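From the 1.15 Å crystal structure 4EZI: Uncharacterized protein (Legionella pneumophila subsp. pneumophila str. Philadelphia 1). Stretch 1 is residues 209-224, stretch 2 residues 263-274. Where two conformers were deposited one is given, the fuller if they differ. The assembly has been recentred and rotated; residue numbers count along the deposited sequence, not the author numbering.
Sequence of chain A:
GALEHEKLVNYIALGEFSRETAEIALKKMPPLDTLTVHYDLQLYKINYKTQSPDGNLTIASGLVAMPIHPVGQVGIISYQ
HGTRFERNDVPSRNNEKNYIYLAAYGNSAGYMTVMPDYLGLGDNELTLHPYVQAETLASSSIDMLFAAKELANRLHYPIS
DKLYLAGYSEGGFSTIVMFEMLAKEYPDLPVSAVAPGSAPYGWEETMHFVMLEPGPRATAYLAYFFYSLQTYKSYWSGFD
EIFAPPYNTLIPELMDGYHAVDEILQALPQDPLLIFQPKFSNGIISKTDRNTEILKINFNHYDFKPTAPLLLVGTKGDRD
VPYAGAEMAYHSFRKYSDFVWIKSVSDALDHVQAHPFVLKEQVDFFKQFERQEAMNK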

ATOM      1  N   PHE A 209      -8.550  -2.915  17.666  1.00  8.91           N
ATOM      2  CA  PHE A 209      -9.538  -2.196  16.904  1.00  8.36           C
ATOM      3  C   PHE A 209     -10.268  -3.139  15.934  1.00  8.21           C
ATOM      4  O   PHE A 209     -11.484  -3.095  15.820  1.00 10.06           O
ATOM      5  CB  PHE A 209      -8.835  -1.052  16.193  1.00  9.36           C
ATOM      6  CG  PHE A 209      -9.745  -0.014  15.638  1.00  8.39           C
ATOM      7  CD1 PHE A 209     -10.374   0.869  16.495  1.00  9.61           C
ATOM      8  CD2 PHE A 209      -9.964   0.102  14.288  1.00 10.26           C
ATOM      9  CE1 PHE A 209     -11.158   1.876  16.024  1.00 10.30           C
ATOM     10  CE2 PHE A 209     -10.737   1.107  13.796  1.00 10.66           C
ATOM     11  CZ  PHE A 209     -11.342   2.009  14.670  1.00 11.12           C
ATOM     12  N   VAL A 210      -9.515  -3.974  15.229  1.00  7.80           N
ATOM     13  CA  VAL A 210     -10.102  -4.793  14.184  1.00  7.51           C
ATOM     14  C   VAL A 210     -10.866  -5.970  14.794  1.00  7.67           C
ATOM     15  O   VAL A 210     -11.925  -6.346  14.314  1.00  8.58           O
ATOM     16  CB  VAL A 210      -9.029  -5.198  13.141  1.00  8.05           C
ATOM     17  CG1 VAL A 210      -9.627  -6.008  12.032  1.00 10.30           C
ATOM     18  CG2 VAL A 210      -8.351  -3.949  12.557  1.00  9.31           C
HETATM   19  N   MSE A 211     -10.342  -6.559  15.874  1.00  7.68           N
HETATM   20  CA  MSE A 211     -11.018  -7.697  16.493  0.50  7.83           C
HETATM   21  C   MSE A 211     -12.221  -7.292  17.324  1.00  8.04           C
HETATM   22  O   MSE A 211     -13.219  -7.995  17.316  1.00  9.27           O
HETATM   23  CB  MSE A 211     -10.056  -8.463  17.379  0.50  8.58           C
HETATM   24  CG  MSE A 211      -8.988  -9.204  16.622  0.50 10.07           C
HETATM   25 SE   MSE A 211      -8.208 -10.635  17.651  0.38 16.28          SE
HETATM   26  CE  MSE A 211      -7.698 -11.796  16.193  0.50 11.12           C
ATOM     27  N   LEU A 212     -12.098  -6.185  18.078  1.00  8.45           N
ATOM     28  CA  LEU A 212     -13.131  -5.809  19.072  1.00  8.76           C
ATOM     29  C   LEU A 212     -13.962  -4.594  18.728  1.00  8.74           C
ATOM     30  O   LEU A 212     -15.020  -4.414  19.326  1.00  9.91           O
ATOM     31  CB  LEU A 212     -12.494  -5.584  20.443  1.00 10.06           C
ATOM     32  CG  LEU A 212     -11.857  -6.806  21.084  1.00 12.30           C
ATOM     33  CD1 LEU A 212     -11.088  -6.409  22.331  1.00 14.54           C
ATOM     34  CD2 LEU A 212     -12.907  -7.878  21.430  1.00 14.93           C
ATOM     35  N   GLU A 213     -13.541  -3.797  17.751  1.00  9.01           N
ATOM     36  CA  GLU A 213     -14.384  -2.733  17.203  1.00  8.74           C
ATOM     37  C   GLU A 213     -14.514  -2.947  15.681  1.00  8.38           C
ATOM     38  O   GLU A 213     -14.206  -2.060  14.886  1.00  9.49           O
ATOM     39  CB  GLU A 213     -13.792  -1.378  17.503  1.00  9.39           C
ATOM     40  CG  GLU A 213     -13.567  -1.165  18.982  1.00 11.68           C
ATOM     41  CD  GLU A 213     -13.123   0.240  19.286  1.00 13.46           C
ATOM     42  OE1 GLU A 213     -13.877   1.190  18.979  1.00 14.54           O
ATOM     43  OE2 GLU A 213     -12.010   0.390  19.796  1.00 19.83           O
ATOM     44  N   PRO A 214     -14.971  -4.129  15.266  1.00  8.74           N
ATOM     45  CA  PRO A 214     -14.887  -4.450  13.852  1.00  8.14           C
ATOM     46  C   PRO A 214     -15.742  -3.581  12.956  1.00  8.90           C
ATOM     47  O   PRO A 214     -16.968  -3.528  13.097  1.00 10.36           O
ATOM     48  CB  PRO A 214     -15.385  -5.894  13.802  1.00  8.72           C
ATOM     49  CG  PRO A 214     -16.260  -6.002  14.995  1.00  9.15           C
ATOM     50  CD  PRO A 214     -15.504  -5.264  16.031  1.00  9.34           C
ATOM     51  N   GLY A 215     -15.097  -2.961  11.983  1.00  8.39           N
ATOM     52  CA  GLY A 215     -15.813  -2.270  10.910  1.00  8.77           C
ATOM     53  C   GLY A 215     -16.283  -3.282   9.867  1.00  8.08           C
ATOM     54  O   GLY A 215     -16.205  -4.512  10.056  1.00  8.53           O
ATOM     55  N   PRO A 216     -16.778  -2.788   8.726  1.00  8.21           N
ATOM     56  CA  PRO A 216     -17.440  -3.640   7.743  1.00  9.32           C
ATOM     57  C   PRO A 216     -16.534  -4.660   7.040  1.00  8.38           C
ATOM     58  O   PRO A 216     -17.053  -5.577   6.410  1.00  9.76           O
ATOM     59  CB  PRO A 216     -17.998  -2.638   6.726  1.00 11.02           C
ATOM     60  CG  PRO A 216     -18.103  -1.333   7.478  1.00 13.24           C
ATOM     61  CD  PRO A 216     -16.975  -1.345   8.442  1.00  9.22           C
ATOM     62  N   ARG A 217     -15.216  -4.484   7.112  1.00  7.92           N
ATOM     63  CA  ARG A 217     -14.250  -5.342   6.417  1.00  6.90           C
ATOM     64  C   ARG A 217     -13.320  -6.080   7.370  1.00  7.34           C
ATOM     65  O   ARG A 217     -12.418  -6.781   6.933  1.00  7.31           O
ATOM     66  CB  ARG A 217     -13.449  -4.463   5.447  1.00  7.46           C
ATOM     67  CG  ARG A 217     -14.295  -3.979   4.235  1.00  8.13           C
ATOM     68  CD  ARG A 217     -13.771  -2.698   3.635  1.00  8.47           C
ATOM     69  NE  ARG A 217     -13.956  -1.547   4.501  1.00  8.91           N
ATOM     70  CZ  ARG A 217     -15.039  -0.797   4.531  1.00  9.82           C
ATOM     71  NH1 ARG A 217     -16.044  -1.010   3.703  1.00 11.06           N
ATOM     72  NH2 ARG A 217     -15.095   0.201   5.407  1.00 11.06           N
ATOM     73  N   ALA A 218     -13.524  -5.910   8.674  1.00  6.71           N
ATOM     74  CA  ALA A 218     -12.580  -6.416   9.682  1.00  6.58           C
ATOM     75  C   ALA A 218     -12.364  -7.905   9.608  1.00  5.94           C
ATOM     76  O   ALA A 218     -11.234  -8.370   9.617  1.00  6.69           O
ATOM     77  CB  ALA A 218     -13.078  -6.045  11.081  1.00  7.70           C
ATOM     78  N   THR A 219     -13.447  -8.676   9.512  1.00  6.52           N
ATOM     79  CA  THR A 219     -13.288 -10.116   9.474  1.00  6.50           C
ATOM     80  C   THR A 219     -12.469 -10.540   8.255  1.00  6.13           C
ATOM     81  O   THR A 219     -11.606 -11.416   8.344  1.00  6.84           O
ATOM     82  CB  THR A 219     -14.644 -10.817   9.469  1.00  6.67           C
ATOM     83  OG1 THR A 219     -15.369 -10.345  10.607  1.00  7.61           O
ATOM     84  CG2 THR A 219     -14.481 -12.339   9.555  1.00  7.74           C
ATOM     85  N   ALA A 220     -12.766  -9.947   7.098  1.00  6.54           N
ATOM     86  CA  ALA A 220     -12.013 -10.250   5.878  1.00  6.84           C
ATOM     87  C   ALA A 220     -10.536  -9.921   6.046  1.00  6.43           C
ATOM     88  O   ALA A 220      -9.673 -10.696   5.636  1.00  6.76           O
ATOM     89  CB  ALA A 220     -12.614  -9.541   4.676  1.00  8.24           C
ATOM     90  N   TYR A 221     -10.210  -8.754   6.606  1.00  6.50           N
ATOM     91  CA  TYR A 221      -8.819  -8.401   6.813  1.00  6.83           C
ATOM     92  C   TYR A 221      -8.118  -9.446   7.697  1.00  6.15           C
ATOM     93  O   TYR A 221      -6.977  -9.837   7.450  1.00  6.84           O
ATOM     94  CB  TYR A 221      -8.691  -7.039   7.485  1.00  6.82           C
ATOM     95  CG  TYR A 221      -9.184  -5.821   6.743  1.00  6.92           C
ATOM     96  CD1 TYR A 221      -9.043  -5.694   5.375  1.00  7.71           C
ATOM     97  CD2 TYR A 221      -9.722  -4.765   7.433  1.00  7.73           C
ATOM     98  CE1 TYR A 221      -9.419  -4.523   4.715  1.00  8.53           C
ATOM     99  CE2 TYR A 221     -10.108  -3.594   6.794  1.00  7.93           C
ATOM    100  CZ  TYR A 221      -9.966  -3.492   5.415  1.00  7.92           C
ATOM    101  OH  TYR A 221     -10.329  -2.335   4.771  1.00  8.96           O
ATOM    102  N   LEU A 222      -8.755  -9.817   8.801  1.00  5.96           N
ATOM    103  CA  LEU A 222      -8.127 -10.738   9.750  1.00  6.66           C
ATOM    104  C   LEU A 222      -7.995 -12.128   9.170  1.00  6.54           C
ATOM    105  O   LEU A 222      -6.991 -12.805   9.401  1.00  6.95           O
ATOM    106  CB  LEU A 222      -8.896 -10.768  11.079  1.00  7.70           C
ATOM    107  CG  LEU A 222      -8.786  -9.463  11.871  1.00  7.77           C
ATOM    108  CD1 LEU A 222      -9.790  -9.477  13.018  1.00 13.21           C
ATOM    109  CD2 LEU A 222      -7.383  -9.202  12.390  1.00 16.29           C
ATOM    110  N   ALA A 223      -9.012 -12.566   8.441  1.00  6.02           N
ATOM    111  CA  ALA A 223      -8.938 -13.865   7.763  1.00  7.07           C
ATOM    112  C   ALA A 223      -7.730 -13.885   6.794  1.00  6.31           C
ATOM    113  O   ALA A 223      -6.912 -14.810   6.808  1.00  6.98           O
ATOM    114  CB  ALA A 223     -10.234 -14.113   7.011  1.00  7.93           C
ATOM    115  N   TYR A 224      -7.611 -12.829   6.002  1.00  6.19           N
ATOM    116  CA  TYR A 224      -6.505 -12.733   5.043  1.00  6.31           C
ATOM    117  C   TYR A 224      -5.163 -12.736   5.764  1.00  6.25           C
ATOM    118  O   TYR A 224      -4.209 -13.428   5.395  1.00  6.78           O
ATOM    119  CB  TYR A 224      -6.695 -11.455   4.223  1.00  7.15           C
ATOM    120  CG  TYR A 224      -5.992 -11.267   2.893  1.00  7.13           C
ATOM    121  CD1 TYR A 224      -5.311 -12.283   2.241  1.00  9.26           C
ATOM    122  CD2 TYR A 224      -6.105 -10.059   2.240  1.00  8.67           C
ATOM    123  CE1 TYR A 224      -4.807 -12.097   0.966  1.00 10.46           C
ATOM    124  CE2 TYR A 224      -5.599  -9.872   0.943  1.00  8.69           C
ATOM    125  CZ  TYR A 224      -4.945 -10.883   0.319  1.00  8.48           C
ATOM    126  OH  TYR A 224      -4.475 -10.719  -0.960  1.00 10.12           O
ATOM    127  N   GLU A 263     -18.263 -10.812  -2.475  1.00 11.15           N
ATOM    128  CA  GLU A 263     -18.617 -12.184  -2.168  1.00 12.23           C
ATOM    129  C   GLU A 263     -17.900 -12.654  -0.904  1.00  9.92           C
ATOM    130  O   GLU A 263     -18.482 -13.352  -0.072  1.00 10.74           O
ATOM    131  CB  GLU A 263     -18.305 -13.157  -3.317  0.50 14.12           C
ATOM    132  CG  GLU A 263     -18.477 -14.645  -2.900  0.50 18.78           C
ATOM    133  CD  GLU A 263     -18.301 -15.668  -4.019  0.50 22.21           C
ATOM    134  OE1 GLU A 263     -17.738 -15.329  -5.084  0.50 22.45           O
ATOM    135  OE2 GLU A 263     -18.712 -16.837  -3.807  0.50 24.10           O
ATOM    136  N   ILE A 264     -16.640 -12.250  -0.744  1.00  9.87           N
ATOM    137  CA  ILE A 264     -15.873 -12.574   0.458  1.00  9.67           C
ATOM    138  C   ILE A 264     -16.541 -11.989   1.686  1.00  8.77           C
ATOM    139  O   ILE A 264     -16.771 -12.682   2.685  1.00 10.03           O
ATOM    140  CB  ILE A 264     -14.398 -12.096   0.322  1.00  9.46           C
ATOM    141  CG1 ILE A 264     -13.724 -12.812  -0.857  1.00 10.22           C
ATOM    142  CG2 ILE A 264     -13.653 -12.294   1.640  1.00 11.36           C
ATOM    143  CD1 ILE A 264     -12.324 -12.273  -1.207  1.00 11.89           C
ATOM    144  N   LEU A 265     -16.913 -10.713   1.583  1.00  9.59           N
ATOM    145  CA  LEU A 265     -17.527 -10.045   2.716  1.00 11.35           C
ATOM    146  C   LEU A 265     -18.868 -10.675   3.087  1.00 11.23           C
ATOM    147  O   LEU A 265     -19.191 -10.796   4.263  1.00 14.23           O
ATOM    148  CB  LEU A 265     -17.694  -8.547   2.436  1.00 11.83           C
ATOM    149  CG  LEU A 265     -16.384  -7.788   2.283  1.00 12.69           C
ATOM    150  CD1 LEU A 265     -16.660  -6.389   1.826  1.00 15.60           C
ATOM    151  CD2 LEU A 265     -15.614  -7.750   3.592  1.00 14.16           C
ATOM    152  N   GLN A 266     -19.627 -11.118   2.098  1.00 11.41           N
ATOM    153  CA  GLN A 266     -20.912 -11.765   2.360  0.50 12.49           C
ATOM    154  C   GLN A 266     -20.772 -13.163   2.979  1.00 11.36           C
ATOM    155  O   GLN A 266     -21.627 -13.579   3.769  1.00 14.76           O
ATOM    156  CB  GLN A 266     -21.723 -11.818   1.071  0.50 14.48           C
ATOM    157  CG  GLN A 266     -23.187 -12.200   1.249  0.50 20.33           C
ATOM    158  CD  GLN A 266     -23.945 -11.294   2.221  0.50 25.76           C
ATOM    159  OE1 GLN A 266     -23.745 -10.078   2.252  0.50 27.41           O
ATOM    160  NE2 GLN A 266     -24.822 -11.895   3.021  0.50 28.79           N
ATOM    161  N   ALA A 267     -19.700 -13.882   2.652  1.00 10.38           N
ATOM    162  CA  ALA A 267     -19.469 -15.248   3.153  1.00 10.42           C
ATOM    163  C   ALA A 267     -18.973 -15.286   4.584  1.00 10.52           C
ATOM    164  O   ALA A 267     -19.026 -16.337   5.200  1.00 13.40           O
ATOM    165  CB  ALA A 267     -18.479 -15.972   2.250  1.00 11.07           C
ATOM    166  N   LEU A 268     -18.430 -14.189   5.094  1.00  9.63           N
ATOM    167  CA  LEU A 268     -17.822 -14.166   6.412  1.00  9.99           C
ATOM    168  C   LEU A 268     -18.720 -13.402   7.374  1.00  9.99           C
ATOM    169  O   LEU A 268     -19.346 -12.397   7.009  1.00 12.12           O
ATOM    170  CB  LEU A 268     -16.459 -13.469   6.329  1.00 10.16           C
ATOM    171  CG  LEU A 268     -15.397 -14.255   5.546  1.00  9.69           C
ATOM    172  CD1 LEU A 268     -14.141 -13.398   5.430  1.00 12.84           C
ATOM    173  CD2 LEU A 268     -15.100 -15.637   6.152  1.00 13.26           C
ATOM    174  N   PRO A 269     -18.728 -13.814   8.642  1.00  9.12           N
ATOM    175  CA  PRO A 269     -19.495 -13.045   9.626  1.00 10.46           C
ATOM    176  C   PRO A 269     -18.908 -11.649   9.857  1.00  9.57           C
ATOM    177  O   PRO A 269     -17.722 -11.431   9.671  1.00 11.20           O
ATOM    178  CB  PRO A 269     -19.380 -13.883  10.897  1.00 11.51           C
ATOM    179  CG  PRO A 269     -18.127 -14.634  10.747  1.00 12.37           C
ATOM    180  CD  PRO A 269     -17.951 -14.895   9.269  1.00 10.13           C
ATOM    181  N   GLN A 270     -19.751 -10.730  10.283  1.00  9.83           N
ATOM    182  CA  GLN A 270     -19.289  -9.387  10.603  1.00 10.11           C
ATOM    183  C   GLN A 270     -18.463  -9.309  11.887  1.00  8.61           C
ATOM    184  O   GLN A 270     -17.585  -8.459  11.987  1.00  9.55           O
ATOM    185  CB  GLN A 270     -20.448  -8.403  10.606  1.00 12.42           C
ATOM    186  CG  GLN A 270     -20.818  -7.984   9.170  1.00 15.54           C
ATOM    187  CD  GLN A 270     -19.841  -6.961   8.584  1.00 17.13           C
ATOM    188  OE1 GLN A 270     -19.760  -5.836   9.090  1.00 20.61           O
ATOM    189  NE2 GLN A 270     -19.058  -7.362   7.546  1.00 13.86           N
ATOM    190  N   ASP A 271     -18.727 -10.211  12.835  1.00  9.70           N
ATOM    191  CA  ASP A 271     -17.954 -10.299  14.077  1.00  8.33           C
ATOM    192  C   ASP A 271     -16.773 -11.250  13.880  1.00  8.50           C
ATOM    193  O   ASP A 271     -16.989 -12.457  13.741  1.00  9.38           O
ATOM    194  CB  ASP A 271     -18.842 -10.812  15.212  1.00 10.56           C
ATOM    195  CG  ASP A 271     -18.111 -10.938  16.540  1.00 10.57           C
ATOM    196  OD1 ASP A 271     -16.895 -10.654  16.637  1.00 10.47           O
ATOM    197  OD2 ASP A 271     -18.789 -11.309  17.547  1.00 16.20           O
ATOM    198  N   PRO A 272     -15.536 -10.719  13.830  1.00  8.43           N
ATOM    199  CA  PRO A 272     -14.403 -11.589  13.541  1.00  7.90           C
ATOM    200  C   PRO A 272     -14.206 -12.682  14.555  1.00  8.55           C
ATOM    201  O   PRO A 272     -13.582 -13.705  14.235  1.00  9.40           O
ATOM    202  CB  PRO A 272     -13.191 -10.635  13.497  1.00  9.07           C
ATOM    203  CG  PRO A 272     -13.724  -9.292  13.355  1.00 10.88           C
ATOM    204  CD  PRO A 272     -15.108  -9.317  13.986  1.00  8.64           C
ATOM    205  N   LEU A 273     -14.665 -12.482  15.797  1.00  8.71           N
ATOM    206  CA  LEU A 273     -14.444 -13.533  16.775  1.00  8.86           C
ATOM    207  C   LEU A 273     -15.056 -14.855  16.334  1.00  8.30           C
ATOM    208  O   LEU A 273     -14.575 -15.919  16.735  1.00 10.19           O
ATOM    209  CB  LEU A 273     -14.976 -13.134  18.150  1.00  9.89           C
ATOM    210  CG  LEU A 273     -14.287 -11.913  18.765  1.00 12.64           C
ATOM    211  CD1 LEU A 273     -14.912 -11.541  20.099  1.00 15.58           C
ATOM    212  CD2 LEU A 273     -12.801 -12.120  18.930  1.00 16.80           C
ATOM    213  N   LEU A 274     -16.087 -14.817  15.483  1.00  8.84           N
ATOM    214  CA  LEU A 274     -16.779 -16.049  15.059  1.00  9.20           C
ATOM    215  C   LEU A 274     -15.917 -16.892  14.114  1.00  9.14           C
ATOM    216  O   LEU A 274     -16.180 -18.094  13.988  1.00 10.09           O
ATOM    217  CB  LEU A 274     -18.126 -15.715  14.418  1.00 10.16           C
ATOM    218  CG  LEU A 274     -19.202 -15.220  15.374  1.00 13.10           C
ATOM    219  CD1 LEU A 274     -20.368 -14.663  14.587  1.00 16.92           C
ATOM    220  CD2 LEU A 274     -19.622 -16.346  16.322  1.00 19.40           C
TER
HETATM  221  O   HOH W   1     -15.825  -8.561  18.059  1.00 10.22           O
HETATM  222  O   HOH W   2     -18.895  -5.046  11.804  1.00 23.91           O
HETATM  223  O   HOH W   3     -16.182  -7.370   9.804  1.00  9.05           O

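The two stretches pack through a small, closely fitted surface, 677 Å² summed over both sides, in which the ring of Pro-272 is the principal bump. Stretch 1 forms the hollow that receives it: the end of one helix, Pro-214 of the loop after it, and the start of a second helix. The ring is in the C-gamma exo pucker. Pro-272 CD lies 3.4 Å from Pro-214 CB, Pro-272 CG lies 4.0 Å from Ala-218 CB, and Pro-272 CB lies 3.6 Å from Leu-222 CD1. Ala-218 and Leu-222 lie one helical turn apart, and the short side chain of the alanine leaves room for the ring between the helix and the preceding loop. The fit has a cost: Val-210 O, 3.6 Å from Pro-272 CG, is buried by the contact and has no partner in the model.

Thr-219 is the second close-fitting piece, and its CA comes within 4.5 Å of Pro-272 CA. Its side chain points toward stretch 2 in the m rotamer, where OG1 donates a hydrogen bond to Pro-269 O at 2.8 Å. The hydroxyl thus supplies a proton to a carbonyl in a segment that has left helical geometry at Leu-268. OG1 also lies 3.2 Å from Pro-272 N, but a proline nitrogen carries no hydrogen in the chain, so this approach is simply close packing. Thr-219 CG2 also packs 3.9 Å from Leu-268 CB.

One residue further on, Ala-220 provides a shallow place on the helix that the larger side chains of stretch 2 fill. Its CB touches Leu-265 CD2 at 3.7 Å, Ile-264 CG2 at 4.2 Å and Leu-268 CD1 at 4.2 Å. Both leucines adopt the m,t rotamer. The CA-to-CB bond of Leu-265 points sideways, yet the end of the chain comes nearer and also packs against the turn, with CD2 4.0 Å from Arg-217 CG. Leu-268 CD1 reaches along the helix to Ala-223 CB, 4.3 Å away.

The type I turn from Gly-215 to Ala-218 is secured by Gln-270. Although its CA-to-CB bond points away, the side chain folds back through m,m torsions, and NE2 donates a nearly linear hydrogen bond to Pro-216 O (2.9 Å, 178°). Water 3 fills the gap beside this turn, donating to Gly-215 O at 2.9 Å and Gln-270 O at 2.8 Å while accepting from Thr-219 N at 3.0 Å; it therefore joins both backbones where they do not meet directly.

At the other margin the fit loosens. Leu-273 reaches Leu-212 by its end, CD1 to CD2 at 4.4 Å. Asp-271 OD1 accepts from Leu-273 N at 3.0 Å, within its own stretch, and water 1 bridges to the first helix by donating to OD1 of Asp-271 at 2.7 Å and to O of Met-211, a selenomethionine, at 2.8 Å.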